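PDB 2F7L: Phosphoglucosamine/phosphogalactosamine mutase from Sulfolobus tokodaii, which interconverts the 6-phosphates and 1-phosphates of glucosamine and galactosamine, steps toward UDP-N-acetylglucosamine and UDP-N-acetylgalactosamine. Local coordinates for residues G237-G242 against R246-D251; V175-A180 against S187-A192. All coordinates share one frame; numbering follows the deposited sequence.

Both contacts belong to the second alpha/beta/alpha domain of this phosphohexose mutase. Contact 2 comes first along the chain and closes before contact 1 opens. It packs helix 188-194 on strand 174-178, and contact 1 is the hairpin of strands 236-239 and 248-251. Strands 174-178 and 236-239 lie side by side and parallel in one mixed four-stranded sheet. The centres of the contacts are about 9 Å apart. They also touch directly: His240 NE2 is 2.6 Å from Thr188 OG1, a probable hydrogen bond. The start of the helix is thereby tied to the hairpin next to Asp241, a magnesium ligand by similarity with related mutases.

Contact 1: residues G237-G242 against R246-D251; sequences GVAHDG and RAIFID
With chi1 at -168°, Val238 places CG1 opposite the backbone N and CG2 beside it, and Phe249 has CG anti to the carbonyl carbon (chi1 -58°). The two side chains then lie side by side and point the same way. Val238 CG1 sits over one face of the ring, offset toward the rim, and Val238 CG2 meets ring atoms CD2 and CE2. This pair is the non-hydrogen-bonded one. The pairs around it, Gly237 with Ile250 and Ala239 with Ile248, are each joined by two backbone bonds; Ala239 N to Ile248 O is 3.0 Å.

Nearer the turn, side chains take part in the bonding. His240 ND1 donates to Arg246 O at 2.8 Å, in the carbonyl plane but 18° out of the ring plane. His240 NE2 has Thr188 OG1 as its partner, so both ring nitrogens are engaged, which should hold the ring's rotation. Asp241 OD1 accepts from Arg246 N at 3.0 Å on its syn side. Asp241 OD2 and Arg246 NE form a long salt bridge of 3.8 Å; the oxygen lies well out of the guanidinium plane, so only the charges meet. Asp243 and Asp245 come close to Asp241 OD2. By similarity these three aspartates bind magnesium, so the turn of the hairpin probably carries much of the metal site.

Strand 248-251 is an outermost strand of the sheet, while 236-239 also bonds to strand 174-178. Val238 and Phe249 pack on helix 342-356, as does Ala247. On the opposite face of the strands Ile250 packs against helix 223-231.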
loop_
_atom_site.group_PDB
_atom_site.type_symbol
_atom_site.label_atom_id
_atom_site.label_comp_id
_atom_site.label_asym_id
_atom_site.label_seq_id
_atom_site.Cartn_x
_atom_site.Cartn_y
_atom_site.Cartn_z
ATOM N N GLY A 237 0.882 10.395 -15.544
ATOM C CA GLY A 237 0.870 11.091 -14.268
ATOM C C GLY A 237 0.844 10.057 -13.158
ATOM O O GLY A 237 0.312 8.964 -13.357
ATOM N N VAL A 238 1.427 10.374 -12.001
ATOM C CA VAL A 238 1.421 9.439 -10.867
ATOM C C VAL A 238 1.155 10.116 -9.549
ATOM O O VAL A 238 1.778 11.116 -9.224
ATOM C CB VAL A 238 2.749 8.684 -10.702
ATOM C CG1 VAL A 238 2.571 7.554 -9.712
ATOM C CG2 VAL A 238 3.182 8.120 -12.007
ATOM N N ALA A 239 0.225 9.556 -8.786
ATOM C CA ALA A 239 -0.102 10.102 -7.476
ATOM C C ALA A 239 0.157 9.071 -6.362
ATOM O O ALA A 239 -0.096 7.862 -6.526
ATOM C CB ALA A 239 -1.545 10.564 -7.461
ATOM N N HIS A 240 0.691 9.558 -5.238
ATOM C CA HIS A 240 0.990 8.699 -4.085
ATOM C C HIS A 240 0.204 9.142 -2.869
ATOM O O HIS A 240 -0.476 10.169 -2.876
ATOM C CB HIS A 240 2.474 8.760 -3.657
ATOM C CG HIS A 240 3.463 8.410 -4.732
ATOM N ND1 HIS A 240 3.420 7.221 -5.437
ATOM C CD2 HIS A 240 4.576 9.059 -5.155
ATOM C CE1 HIS A 240 4.465 7.156 -6.242
ATOM N NE2 HIS A 240 5.183 8.256 -6.088
ATOM N N ASP A 241 0.351 8.347 -1.814
ATOM C CA ASP A 241 -0.248 8.608 -0.522
ATOM C C ASP A 241 0.883 9.124 0.364
ATOM O O ASP A 241 2.018 9.286 -0.089
ATOM C CB ASP A 241 -0.864 7.337 0.052
ATOM C CG ASP A 241 0.136 6.209 0.223
ATOM O OD1 ASP A 241 1.008 5.999 -0.654
ATOM O OD2 ASP A 241 0.022 5.502 1.249
ATOM N N GLY A 242 0.573 9.385 1.622
ATOM C CA GLY A 242 1.547 9.933 2.551
ATOM C C GLY A 242 2.937 9.344 2.627
ATOM O O GLY A 242 3.897 10.099 2.635
ATOM N N ARG A 246 1.983 3.521 -2.130
ATOM C CA ARG A 246 0.908 3.366 -3.094
ATOM C C ARG A 246 1.153 4.226 -4.329
ATOM O O ARG A 246 1.819 5.260 -4.262
ATOM C CB ARG A 246 -0.425 3.739 -2.441
ATOM C CG ARG A 246 -1.353 2.576 -2.306
ATOM C CD ARG A 246 -2.012 2.535 -0.967
ATOM N NE ARG A 246 -2.754 3.744 -0.663
ATOM C CZ ARG A 246 -3.870 3.756 0.061
ATOM N NH1 ARG A 246 -4.362 2.617 0.534
ATOM N NH2 ARG A 246 -4.478 4.907 0.346
ATOM N N ALA A 247 0.616 3.788 -5.459
ATOM C CA ALA A 247 0.775 4.526 -6.698
ATOM C C ALA A 247 -0.423 4.355 -7.637
ATOM O O ALA A 247 -0.627 3.275 -8.192
ATOM C CB ALA A 247 2.057 4.074 -7.407
ATOM N N ILE A 248 -1.248 5.384 -7.796
ATOM C CA ILE A 248 -2.331 5.248 -8.752
ATOM C C ILE A 248 -2.027 6.227 -9.884
ATOM O O ILE A 248 -1.653 7.378 -9.645
ATOM C CB ILE A 248 -3.748 5.488 -8.143
ATOM C CG1 ILE A 248 -3.791 6.789 -7.388
ATOM C CG2 ILE A 248 -4.151 4.319 -7.235
ATOM C CD1 ILE A 248 -5.138 7.031 -6.800
ATOM N N PHE A 249 -2.141 5.735 -11.116
ATOM C CA PHE A 249 -1.826 6.513 -12.312
ATOM C C PHE A 249 -2.953 7.266 -12.988
ATOM O O PHE A 249 -4.138 6.986 -12.783
ATOM C CB PHE A 249 -1.157 5.612 -13.359
ATOM C CG PHE A 249 0.107 4.947 -12.873
ATOM C CD1 PHE A 249 0.048 3.796 -12.093
ATOM C CD2 PHE A 249 1.360 5.479 -13.195
ATOM C CE1 PHE A 249 1.215 3.173 -11.641
ATOM C CE2 PHE A 249 2.542 4.863 -12.743
ATOM C CZ PHE A 249 2.469 3.704 -11.963
ATOM N N ILE A 250 -2.551 8.227 -13.809
ATOM C CA ILE A 250 -3.478 9.062 -14.567
ATOM C C ILE A 250 -2.900 9.117 -15.973
ATOM O O ILE A 250 -1.817 9.661 -16.160
ATOM C CB ILE A 250 -3.539 10.480 -13.971
ATOM C CG1 ILE A 250 -3.864 10.390 -12.476
ATOM C CG2 ILE A 250 -4.600 11.300 -14.675
ATOM C CD1 ILE A 250 -3.852 11.732 -11.768
ATOM N N ASP A 251 -3.602 8.545 -16.952
ATOM C CA ASP A 251 -3.104 8.519 -18.331
ATOM C C ASP A 251 -3.219 9.828 -19.111
ATOM O O ASP A 251 -3.764 10.828 -18.626
ATOM C CB ASP A 251 -3.796 7.423 -19.125
ATOM C CG ASP A 251 -5.278 7.689 -19.307
ATOM O OD1 ASP A 251 -5.683 8.880 -19.265
ATOM O OD2 ASP A 251 -6.035 6.700 -19.504
#

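Contact 2: residues V175-A180 against S187-A192; sequences VLIDPA and STPLVA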
loop_
_atom_site.group_PDB
_atom_site.type_symbol
_atom_site.label_atom_id
_atom_site.label_comp_id
_atom_site.label_asym_id
_atom_site.label_seq_id
_atom_site.Cartn_x
_atom_site.Cartn_y
_atom_site.Cartn_z
ATOM N N VAL A 175 6.213 13.620 -17.661
ATOM C CA VAL A 175 5.375 13.131 -16.558
ATOM C C VAL A 175 4.993 14.129 -15.480
ATOM O O VAL A 175 5.663 15.142 -15.289
ATOM C CB VAL A 175 6.050 11.917 -15.814
ATOM C CG1 VAL A 175 6.243 10.748 -16.765
ATOM C CG2 VAL A 175 7.380 12.327 -15.213
ATOM N N LEU A 176 3.902 13.837 -14.773
ATOM C CA LEU A 176 3.467 14.681 -13.646
ATOM C C LEU A 176 3.452 13.793 -12.398
ATOM O O LEU A 176 2.988 12.654 -12.438
ATOM C CB LEU A 176 2.084 15.299 -13.877
ATOM C CG LEU A 176 1.517 15.954 -12.614
ATOM C CD1 LEU A 176 0.532 17.065 -12.909
ATOM C CD2 LEU A 176 0.831 14.861 -11.817
ATOM N N ILE A 177 3.982 14.323 -11.300
ATOM C CA ILE A 177 4.056 13.595 -10.041
ATOM C C ILE A 177 3.357 14.340 -8.898
ATOM O O ILE A 177 3.655 15.502 -8.614
ATOM C CB ILE A 177 5.519 13.339 -9.679
ATOM C CG1 ILE A 177 6.168 12.444 -10.744
ATOM C CG2 ILE A 177 5.609 12.699 -8.326
ATOM C CD1 ILE A 177 7.658 12.173 -10.539
ATOM N N ASP A 178 2.402 13.653 -8.267
ATOM C CA ASP A 178 1.626 14.194 -7.153
ATOM C C ASP A 178 1.963 13.404 -5.893
ATOM O O ASP A 178 1.296 12.419 -5.561
ATOM C CB ASP A 178 0.131 14.082 -7.462
ATOM C CG ASP A 178 -0.755 14.787 -6.423
ATOM O OD1 ASP A 178 -0.224 15.380 -5.461
ATOM O OD2 ASP A 178 -1.996 14.746 -6.583
ATOM N N PRO A 179 3.026 13.822 -5.181
ATOM C CA PRO A 179 3.463 13.154 -3.955
ATOM C C PRO A 179 2.626 13.516 -2.739
ATOM O O PRO A 179 2.944 13.111 -1.614
ATOM C CB PRO A 179 4.907 13.606 -3.831
ATOM C CG PRO A 179 4.851 14.969 -4.373
ATOM C CD PRO A 179 4.026 14.817 -5.600
ATOM N N ALA A 180 1.565 14.285 -2.965
ATOM C CA ALA A 180 0.653 14.686 -1.894
ATOM C C ALA A 180 1.300 15.459 -0.756
ATOM O O ALA A 180 1.003 15.239 0.411
ATOM C CB ALA A 180 -0.080 13.455 -1.339
ATOM N N SER A 187 11.799 11.066 -3.648
ATOM C CA SER A 187 12.328 9.969 -4.431
ATOM C C SER A 187 11.717 9.684 -5.811
ATOM O O SER A 187 12.447 9.410 -6.763
ATOM C CB SER A 187 12.312 8.700 -3.570
ATOM O OG SER A 187 11.003 8.347 -3.200
ATOM N N THR A 188 10.395 9.729 -5.940
ATOM C CA THR A 188 9.814 9.442 -7.248
ATOM C C THR A 188 10.398 10.380 -8.315
ATOM O O THR A 188 10.747 9.943 -9.405
ATOM C CB THR A 188 8.245 9.506 -7.197
ATOM O OG1 THR A 188 7.780 8.483 -6.317
ATOM C CG2 THR A 188 7.609 9.256 -8.579
ATOM N N PRO A 189 10.538 11.676 -8.000
ATOM C CA PRO A 189 11.094 12.596 -8.994
ATOM C C PRO A 189 12.543 12.242 -9.342
ATOM O O PRO A 189 13.014 12.482 -10.454
ATOM C CB PRO A 189 10.975 13.958 -8.304
ATOM C CG PRO A 189 9.821 13.791 -7.446
ATOM C CD PRO A 189 10.041 12.431 -6.846
ATOM N N LEU A 190 13.251 11.674 -8.380
ATOM C CA LEU A 190 14.627 11.306 -8.610
ATOM C C LEU A 190 14.656 10.151 -9.586
ATOM O O LEU A 190 15.462 10.139 -10.511
ATOM C CB LEU A 190 15.294 10.937 -7.283
ATOM C CG LEU A 190 16.328 11.887 -6.639
ATOM C CD1 LEU A 190 16.057 13.330 -6.927
ATOM C CD2 LEU A 190 16.317 11.628 -5.166
ATOM N N VAL A 191 13.772 9.180 -9.410
ATOM C CA VAL A 191 13.776 8.069 -10.357
ATOM C C VAL A 191 13.405 8.616 -11.746
ATOM O O VAL A 191 14.017 8.229 -12.739
ATOM C CB VAL A 191 12.813 6.900 -9.921
ATOM C CG1 VAL A 191 13.257 6.322 -8.602
ATOM C CG2 VAL A 191 11.418 7.398 -9.766
ATOM N N ALA A 192 12.444 9.536 -11.817
ATOM C CA ALA A 192 12.046 10.118 -13.105
ATOM C C ALA A 192 13.257 10.758 -13.801
ATOM O O ALA A 192 13.485 10.554 -15.001
ATOM C CB ALA A 192 10.954 11.173 -12.906
#
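Ile177 reaches from strand 174-178 into the first turn of helix 188-194 and carries most of this contact. The bond from CA to CB points toward the helix, and CB carries two branches. The shorter branch, CG2, meets Thr188 CG2 at 4.0 Å. The longer branch starts at CG1, which lies anti to the carbonyl carbon (chi1 -63°) and is 4.1 Å from the same Thr188 CG2. With chi2 extended at 177°, CD1 goes straight on to the helix. There it touches three residues: Thr188 CG2 at 3.5 Å, Pro189 at CA and CG, and Ala192 CB at 4.2 Å. The tip thus rests on the first turn of the helix.

Thr188 divides its duties. Its methyl packs on Ile177, while its hydroxyl turns to His240, in the segment that follows strand 236-239. Cut back to an alanine here, the Ile177 side chain would lose both branches, and a gap would probably open beside Thr188, Pro189 and Ala192.

Val175 adds a looser touch, with CG2 at 4.4 Å from Ala192 CB. Phe346 of helix 342-356 packs on both of these residues. At the end of the strand, Asp178 OD1 accepts from Ala180 N at 3.3 Å and forms an Asx turn as the chain leaves the sheet. Asp178 OD2 makes a salt bridge with Arg213.

Strand 174-178, helix 188-194 and the parallel strand 198-201 make a beta-alpha-beta unit, the building block of the alpha/beta/alpha domains of this mutase family.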